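PTS-dependent dihydroxyacetone kinase operon regulatory protein (Escherichia coli, PDB 4LRZ) activates transcription of the dhaKLM operon from a sigma-70 promoter and represses its own expression, with this chain its probable N-terminal sensor region. Local coordinates at residues F[159-164]-F[180-185]. Residues are numbered along the deposited sequence; the frame is centred on the assembly and turned at random.
Sequences GTIALA and AIAREV
Ile161 lays its branched side chain over the backbone and methyl of Ala182 and against the side chain of Ile181. Its CG1 comes to 3.9 Å from Ala182 CA and 4.0 Å from Ala182 CB, so the methylene meets the helix main chain as well as the alanine methyl. The small methyl is consistent with the close approach of the strand: Ile161 CA and Ala182 CA, 5.9 Å apart, are the closest pair of CA atoms across the segments. The other branch, Ile161 CG2, stands 4.1 Å from Ile181 CG2, a methyl-to-methyl contact between side chains that cross at roughly a right angle. The first torsion of Ile161 (chi1 -59°) explains the division of labour, because CG1 lies beside the backbone N while CG2 points opposite that nitrogen, and the two branches thus serve two successive helix residues. No hydrogen bond links the segments; about 137 Å² is buried between them, and the three touching residues are all buried. Within the helix, the i to i+4 backbone bonds from Glu184 N to Ala180 O (2.9 Å) and from Val185 N to Ile181 O (3.0 Å) show regular alpha-helix at this turn. Leu61 of helix 51-66 touches both Ile161 and Ile181, while Ala182 also packs on Thr148 and Leu150 of strand 143-151. Beyond the contact, Arg183 makes a salt bridge to Asp63 of the second subunit, and Ile181 packs on Ala180 of that subunit, which places this turn of helix also at the interface with the second subunit. The 2-1-5-4-3 antiparallel order is shared by GAF and PAS folds; both segments lie in the GAF domain, whose sheet is here packed on one face by helices 51-66 and 174-211.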
# COMPACT_ATOMS: atom_id res chain seq x y z
N GLY F 159 -10.73 -10.57 8.77
CA GLY F 159 -10.06 -11.28 9.85
C GLY F 159 -9.81 -10.42 11.06
O GLY F 159 -10.31 -9.27 11.11
N THR F 160 -9.03 -10.97 12.00
CA THR F 160 -8.79 -10.31 13.30
C THR F 160 -7.38 -10.67 13.77
O THR F 160 -6.94 -11.80 13.61
CB THR F 160 -9.78 -10.82 14.40
OG1 THR F 160 -11.10 -10.39 14.08
CG2 THR F 160 -9.40 -10.26 15.78
N ILE F 161 -6.69 -9.70 14.39
CA ILE F 161 -5.36 -9.95 14.95
C ILE F 161 -5.54 -9.89 16.43
O ILE F 161 -6.07 -8.91 16.94
CB ILE F 161 -4.29 -8.87 14.54
CG1 ILE F 161 -4.13 -8.80 13.01
CG2 ILE F 161 -2.88 -9.15 15.18
CD1 ILE F 161 -3.52 -10.06 12.34
N ALA F 162 -5.06 -10.90 17.13
CA ALA F 162 -5.17 -10.89 18.56
C ALA F 162 -3.87 -11.31 19.26
O ALA F 162 -3.02 -12.04 18.69
CB ALA F 162 -6.34 -11.83 19.02
N LEU F 163 -3.78 -10.87 20.51
CA LEU F 163 -2.71 -11.13 21.43
C LEU F 163 -3.33 -11.61 22.75
O LEU F 163 -4.14 -10.91 23.35
CB LEU F 163 -1.93 -9.85 21.66
CG LEU F 163 -0.73 -9.81 22.61
CD1 LEU F 163 0.29 -8.77 22.12
CD2 LEU F 163 -1.13 -9.55 24.05
N ALA F 164 -2.91 -12.81 23.20
CA ALA F 164 -3.40 -13.44 24.42
C ALA F 164 -2.26 -13.51 25.43
O ALA F 164 -1.14 -13.85 25.05
CB ALA F 164 -3.91 -14.84 24.13
N ALA F 180 -2.01 -1.68 15.11
CA ALA F 180 -1.04 -1.30 14.11
C ALA F 180 -0.74 -2.45 13.15
O ALA F 180 -0.54 -2.22 11.95
CB ALA F 180 0.22 -0.83 14.82
N ILE F 181 -0.68 -3.68 13.68
CA ILE F 181 -0.47 -4.88 12.84
C ILE F 181 -1.70 -5.15 11.97
O ILE F 181 -1.55 -5.39 10.79
CB ILE F 181 -0.10 -6.10 13.65
CG1 ILE F 181 1.30 -5.92 14.23
CG2 ILE F 181 -0.12 -7.35 12.80
CD1 ILE F 181 1.59 -6.94 15.32
N ALA F 182 -2.90 -5.03 12.52
CA ALA F 182 -4.11 -5.17 11.64
C ALA F 182 -4.12 -4.15 10.56
O ALA F 182 -4.39 -4.46 9.41
CB ALA F 182 -5.50 -5.14 12.43
N ARG F 183 -3.83 -2.91 10.90
CA ARG F 183 -3.75 -1.91 9.83
C ARG F 183 -2.65 -2.10 8.78
O ARG F 183 -2.84 -1.79 7.60
CB ARG F 183 -3.78 -0.50 10.38
CG ARG F 183 -5.23 0.00 10.24
CD ARG F 183 -5.81 0.60 11.51
NE ARG F 183 -5.19 1.89 11.83
CZ ARG F 183 -5.79 2.87 12.51
NH1 ARG F 183 -7.05 2.74 12.96
NH2 ARG F 183 -5.12 3.98 12.74
N GLU F 184 -1.52 -2.67 9.21
CA GLU F 184 -0.43 -2.96 8.31
C GLU F 184 -0.82 -4.07 7.34
O GLU F 184 -0.65 -3.91 6.15
CB GLU F 184 0.83 -3.30 9.10
CG GLU F 184 1.77 -4.29 8.42
CD GLU F 184 3.16 -4.38 9.09
OE1 GLU F 184 4.15 -4.30 8.33
OE2 GLU F 184 3.28 -4.55 10.35
N VAL F 185 -1.36 -5.18 7.84
CA VAL F 185 -1.81 -6.29 6.98
C VAL F 185 -2.94 -5.80 6.00
O VAL F 185 -2.87 -5.99 4.77
CB VAL F 185 -2.25 -7.50 7.84
CG1 VAL F 185 -2.57 -8.68 6.97
CG2 VAL F 185 -1.15 -7.90 8.85